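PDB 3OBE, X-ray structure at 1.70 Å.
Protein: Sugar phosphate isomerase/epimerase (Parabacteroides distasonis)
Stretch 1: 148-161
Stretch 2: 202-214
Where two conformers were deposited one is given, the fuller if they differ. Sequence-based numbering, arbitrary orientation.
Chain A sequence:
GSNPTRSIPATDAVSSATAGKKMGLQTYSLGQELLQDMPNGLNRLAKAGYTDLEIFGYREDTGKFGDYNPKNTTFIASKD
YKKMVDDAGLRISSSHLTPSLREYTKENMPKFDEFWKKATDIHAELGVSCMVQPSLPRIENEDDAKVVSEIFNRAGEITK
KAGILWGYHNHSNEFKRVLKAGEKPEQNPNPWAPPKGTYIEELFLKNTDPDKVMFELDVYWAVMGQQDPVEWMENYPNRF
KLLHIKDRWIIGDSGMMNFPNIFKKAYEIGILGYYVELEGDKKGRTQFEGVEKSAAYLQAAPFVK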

# COMPACT_ATOMS: atom_id res chain seq x y z
N VAL A 148 1.73 -19.74 0.07
CA VAL A 148 1.38 -18.37 0.36
C VAL A 148 0.52 -17.79 -0.76
O VAL A 148 -0.50 -17.14 -0.49
CB VAL A 148 2.64 -17.47 0.67
CG1 VAL A 148 2.25 -15.97 0.67
CG2 VAL A 148 3.22 -17.86 2.01
N SER A 149 0.90 -18.02 -2.01
CA SER A 149 0.12 -17.50 -3.12
C SER A 149 -1.31 -18.06 -3.12
O SER A 149 -2.25 -17.32 -3.45
CB SER A 149 0.78 -17.79 -4.47
OG SER A 149 2.06 -17.20 -4.51
N GLU A 150 -1.48 -19.33 -2.76
CA GLU A 150 -2.80 -19.95 -2.71
C GLU A 150 -3.68 -19.29 -1.66
O GLU A 150 -4.86 -19.07 -1.88
CB GLU A 150 -2.70 -21.43 -2.41
CG GLU A 150 -2.06 -22.19 -3.53
CD GLU A 150 -1.87 -23.64 -3.27
OE1 GLU A 150 -2.49 -24.19 -2.33
OE2 GLU A 150 -1.10 -24.25 -4.09
N ILE A 151 -3.09 -18.95 -0.52
CA ILE A 151 -3.77 -18.24 0.56
C ILE A 151 -4.15 -16.81 0.13
O ILE A 151 -5.25 -16.35 0.38
CB ILE A 151 -2.88 -18.19 1.81
CG1 ILE A 151 -2.80 -19.61 2.42
CG2 ILE A 151 -3.44 -17.16 2.80
CD1 ILE A 151 -1.68 -19.87 3.47
N PHE A 152 -3.24 -16.13 -0.55
CA PHE A 152 -3.53 -14.80 -1.15
C PHE A 152 -4.68 -14.84 -2.15
O PHE A 152 -5.54 -13.99 -2.11
CB PHE A 152 -2.28 -14.22 -1.80
CG PHE A 152 -1.19 -13.78 -0.83
CD1 PHE A 152 -1.35 -13.77 0.54
CD2 PHE A 152 0.01 -13.35 -1.36
CE1 PHE A 152 -0.33 -13.29 1.35
CE2 PHE A 152 1.00 -12.87 -0.58
CZ PHE A 152 0.84 -12.86 0.78
N ASN A 153 -4.69 -15.84 -3.05
CA ASN A 153 -5.81 -16.07 -3.96
C ASN A 153 -7.14 -16.19 -3.22
O ASN A 153 -8.11 -15.52 -3.57
CB ASN A 153 -5.58 -17.28 -4.82
CG ASN A 153 -4.71 -17.01 -6.01
OD1 ASN A 153 -4.55 -15.89 -6.46
ND2 ASN A 153 -4.13 -18.08 -6.56
N ARG A 154 -7.17 -16.99 -2.16
CA ARG A 154 -8.37 -17.18 -1.39
C ARG A 154 -8.80 -15.90 -0.74
O ARG A 154 -9.96 -15.62 -0.68
CB ARG A 154 -8.19 -18.31 -0.36
CG ARG A 154 -8.09 -19.71 -1.00
CD ARG A 154 -7.50 -20.70 -0.01
NE ARG A 154 -8.45 -21.10 1.01
CZ ARG A 154 -8.95 -22.33 1.18
NH1 ARG A 154 -8.61 -23.32 0.38
NH2 ARG A 154 -9.79 -22.55 2.18
N ALA A 155 -7.85 -15.13 -0.23
CA ALA A 155 -8.18 -13.82 0.35
C ALA A 155 -8.81 -12.91 -0.68
O ALA A 155 -9.82 -12.22 -0.40
CB ALA A 155 -6.93 -13.19 0.91
N GLY A 156 -8.23 -12.87 -1.87
CA GLY A 156 -8.73 -11.99 -2.92
C GLY A 156 -10.10 -12.37 -3.42
O GLY A 156 -10.90 -11.51 -3.79
N GLU A 157 -10.39 -13.66 -3.46
CA GLU A 157 -11.71 -14.08 -3.89
C GLU A 157 -12.73 -13.56 -2.88
O GLU A 157 -13.79 -13.06 -3.24
CB GLU A 157 -11.83 -15.60 -4.03
CG GLU A 157 -13.25 -16.03 -4.45
CD GLU A 157 -13.34 -17.47 -4.96
OE1 GLU A 157 -12.30 -18.18 -4.94
OE2 GLU A 157 -14.46 -17.88 -5.35
N ILE A 158 -12.36 -13.65 -1.62
CA ILE A 158 -13.23 -13.23 -0.54
C ILE A 158 -13.49 -11.72 -0.59
O ILE A 158 -14.64 -11.30 -0.46
CB ILE A 158 -12.61 -13.67 0.85
CG1 ILE A 158 -12.85 -15.15 1.07
CG2 ILE A 158 -13.28 -12.90 2.04
CD1 ILE A 158 -11.88 -15.78 2.14
N THR A 159 -12.44 -10.91 -0.78
CA THR A 159 -12.62 -9.48 -0.81
C THR A 159 -13.45 -9.07 -2.03
O THR A 159 -14.25 -8.12 -1.95
CB THR A 159 -11.30 -8.64 -0.73
OG1 THR A 159 -10.55 -8.71 -1.96
CG2 THR A 159 -10.41 -9.01 0.47
N LYS A 160 -13.25 -9.77 -3.14
CA LYS A 160 -13.91 -9.42 -4.41
C LYS A 160 -15.43 -9.56 -4.34
O LYS A 160 -16.16 -8.88 -5.07
CB LYS A 160 -13.35 -10.30 -5.53
CG LYS A 160 -13.95 -10.16 -6.89
CD LYS A 160 -13.08 -10.85 -7.95
CE LYS A 160 -13.39 -12.31 -8.09
NZ LYS A 160 -12.15 -12.96 -8.42
N LYS A 161 -15.91 -10.41 -3.45
CA LYS A 161 -17.34 -10.56 -3.17
C LYS A 161 -17.99 -9.28 -2.72
O LYS A 161 -19.16 -9.07 -2.93
CB LYS A 161 -17.55 -11.65 -2.10
CG LYS A 161 -17.19 -13.04 -2.57
CD LYS A 161 -17.73 -14.14 -1.63
CE LYS A 161 -17.16 -15.55 -1.94
NZ LYS A 161 -16.91 -16.38 -0.68
N GLU A 202 8.37 -12.44 -8.05
CA GLU A 202 8.02 -13.13 -9.27
C GLU A 202 7.17 -14.35 -9.02
O GLU A 202 6.20 -14.62 -9.74
CB GLU A 202 9.29 -13.46 -10.11
CG GLU A 202 9.04 -14.28 -11.32
CD GLU A 202 10.26 -14.45 -12.20
OE1 GLU A 202 11.23 -13.73 -12.00
OE2 GLU A 202 10.24 -15.31 -13.07
N LEU A 203 7.53 -15.15 -8.02
CA LEU A 203 6.76 -16.29 -7.66
C LEU A 203 5.33 -15.90 -7.23
O LEU A 203 4.37 -16.59 -7.60
CB LEU A 203 7.45 -17.10 -6.57
CG LEU A 203 8.73 -17.79 -7.02
CD1 LEU A 203 9.51 -18.23 -5.73
CD2 LEU A 203 8.39 -18.95 -7.99
N PHE A 204 5.18 -14.84 -6.46
CA PHE A 204 3.86 -14.39 -6.05
C PHE A 204 3.05 -13.94 -7.26
O PHE A 204 1.88 -14.31 -7.41
CB PHE A 204 3.90 -13.22 -5.05
CG PHE A 204 4.37 -13.55 -3.68
CD1 PHE A 204 4.49 -14.83 -3.18
CD2 PHE A 204 4.73 -12.51 -2.86
CE1 PHE A 204 4.91 -15.05 -1.86
CE2 PHE A 204 5.13 -12.72 -1.58
CZ PHE A 204 5.25 -13.98 -1.07
N LEU A 205 3.66 -13.19 -8.15
CA LEU A 205 2.99 -12.81 -9.40
C LEU A 205 2.51 -14.00 -10.21
O LEU A 205 1.35 -14.04 -10.68
CB LEU A 205 3.91 -11.91 -10.23
CG LEU A 205 4.10 -10.51 -9.63
CD1 LEU A 205 5.45 -9.89 -10.03
CD2 LEU A 205 2.98 -9.54 -10.07
N LYS A 206 3.41 -14.92 -10.44
CA LYS A 206 3.12 -16.06 -11.31
C LYS A 206 2.16 -17.05 -10.72
O LYS A 206 1.48 -17.79 -11.46
CB LYS A 206 4.38 -16.76 -11.76
CG LYS A 206 5.32 -15.77 -12.44
CD LYS A 206 5.57 -15.97 -13.86
CE LYS A 206 6.92 -15.38 -14.22
NZ LYS A 206 7.19 -15.49 -15.66
N ASN A 207 2.04 -17.07 -9.39
CA ASN A 207 1.18 -18.04 -8.73
C ASN A 207 -0.12 -17.45 -8.15
O ASN A 207 -0.85 -18.15 -7.47
CB ASN A 207 1.97 -18.79 -7.64
CG ASN A 207 2.97 -19.75 -8.27
OD1 ASN A 207 2.57 -20.77 -8.81
ND2 ASN A 207 4.25 -19.39 -8.25
N THR A 208 -0.40 -16.19 -8.47
CA THR A 208 -1.68 -15.55 -8.09
C THR A 208 -2.47 -15.17 -9.33
O THR A 208 -1.91 -14.94 -10.39
CB THR A 208 -1.51 -14.31 -7.19
OG1 THR A 208 -0.63 -13.36 -7.79
CG2 THR A 208 -0.91 -14.71 -5.84
N ASP A 209 -3.77 -15.21 -9.18
CA ASP A 209 -4.71 -14.91 -10.26
C ASP A 209 -4.91 -13.43 -10.37
O ASP A 209 -5.33 -12.81 -9.37
CB ASP A 209 -6.05 -15.55 -9.88
CG ASP A 209 -7.10 -15.46 -10.96
OD1 ASP A 209 -7.12 -14.54 -11.82
OD2 ASP A 209 -8.00 -16.35 -10.90
N PRO A 210 -4.72 -12.83 -11.58
CA PRO A 210 -4.91 -11.38 -11.73
C PRO A 210 -6.30 -10.89 -11.32
O PRO A 210 -6.42 -9.75 -10.91
CB PRO A 210 -4.66 -11.11 -13.22
CG PRO A 210 -3.90 -12.33 -13.74
CD PRO A 210 -4.18 -13.48 -12.80
N ASP A 211 -7.31 -11.73 -11.44
CA ASP A 211 -8.67 -11.34 -11.05
C ASP A 211 -8.91 -11.41 -9.54
O ASP A 211 -9.90 -10.88 -9.03
CB ASP A 211 -9.70 -12.19 -11.81
CG ASP A 211 -9.65 -11.96 -13.34
OD1 ASP A 211 -9.28 -10.83 -13.78
OD2 ASP A 211 -9.97 -12.92 -14.10
N LYS A 212 -8.01 -12.05 -8.79
CA LYS A 212 -8.13 -12.15 -7.33
C LYS A 212 -7.12 -11.26 -6.58
O LYS A 212 -7.40 -10.83 -5.51
CB LYS A 212 -7.92 -13.58 -6.87
CG LYS A 212 -8.96 -14.57 -7.38
CD LYS A 212 -8.56 -16.00 -7.00
CE LYS A 212 -9.44 -17.07 -7.66
NZ LYS A 212 -8.95 -18.44 -7.37
N VAL A 213 -5.92 -11.10 -7.13
CA VAL A 213 -4.81 -10.50 -6.45
C VAL A 213 -4.13 -9.45 -7.31
O VAL A 213 -3.78 -9.73 -8.46
CB VAL A 213 -3.77 -11.57 -6.06
CG1 VAL A 213 -2.44 -10.95 -5.51
CG2 VAL A 213 -4.38 -12.54 -5.05
N MSE A 214 -3.92 -8.26 -6.72
CA MSE A 214 -3.05 -7.27 -7.36
C MSE A 214 -1.92 -6.92 -6.38
O MSE A 214 -1.83 -7.48 -5.27
CB MSE A 214 -3.86 -6.04 -7.79
CG MSE A 214 -4.65 -5.34 -6.68
SE MSE A 214 -3.56 -4.09 -5.65
CE MSE A 214 -5.01 -3.48 -4.49
O HOH W 1 -9.57 -9.21 -4.77

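The helix of stretch 1 packs against the last turns of a second helix and the loop that follows it, and the contact combines several kinds of interaction. The two helix axes approach to 9.3 Å and are inclined at 50°, so the helices are closest over a short span; the two stretches bury 636 Å², both sides summed, with the segment through Val213 extending the contact beyond the helices.

Apolar packing dominates where Phe152 meets Phe204 and Val213. Phe152 turns its edge toward the face of Phe204, with ring centroids 5.5 Å apart and planes at 67°; the nearest atoms are Phe152 CE2 and Phe204 CE2, at 4.3 Å. This arrangement suits two aromatic residues, because the slightly positive hydrogens on a ring's edge meet the electron-rich face of its partner. Val148 adds a methyl group, Val148 CG1 lying 3.8 Å from Phe204 CE1. Further along, Phe152 CB comes within 4.2 Å of Val213 CG2, so that a branched side chain pointing toward the helix fills space beside the aromatic residue.

Close packing of a different sort surrounds Ser149. Its small side chain lets Ser149 CB come within 3.4 Å of Asn207 O and 3.8 Å of Thr208 CG2, while its hydroxyl is satisfied by a hydrogen bond elsewhere in the structure.

Directed hydrogen bonds take over where the second helix gives way to loop. Asn153 is well suited to this point, since its amide carries both an acceptor and a donor. Asp209 N donates to Asn153 OD1 at 2.9 Å, with a nearly straight angle of 171°, and Asn153 ND2 makes a weak bond to Asn207 O at 3.4 Å, where the angle falls to 127°. One side chain thus engages two backbone groups of the turn. The turn is also braced from within: Asn207 ND2 donates to Leu203 O at 2.9 Å, Thr208 OG1 to Phe204 O at 2.7 Å, and Asp211 N to Asp209 OD1 at 2.8 Å.

The closest backbone approach is at Gly156, where Gly156 CA makes a CA-H...O contact of 3.1 Å with Lys212 O. Glycine fits here because an ideal CB would lie just 1.9 Å from Lys212 O, a clash. Water 1 lies 2.8 Å, oxygen to oxygen, from both Lys212 O and Gly156 O, placed to donate to either and so to link the two backbones.

Long, charged side chains complete the contact. Lys160 reaches across to donate from Lys160 NZ to Asp211 O at 3.1 Å, a bond to backbone rather than to carboxylate. Lys212, fully extended beyond CB, lays its aliphatic chain across the helix, with Lys212 CD 3.5 Å from Asn153 O and 3.9 Å from Asn153 CB. Lys212 NZ stands 4.1 Å from Glu157 OE1, where opposite charges are near each other but beyond salt-bridge distance.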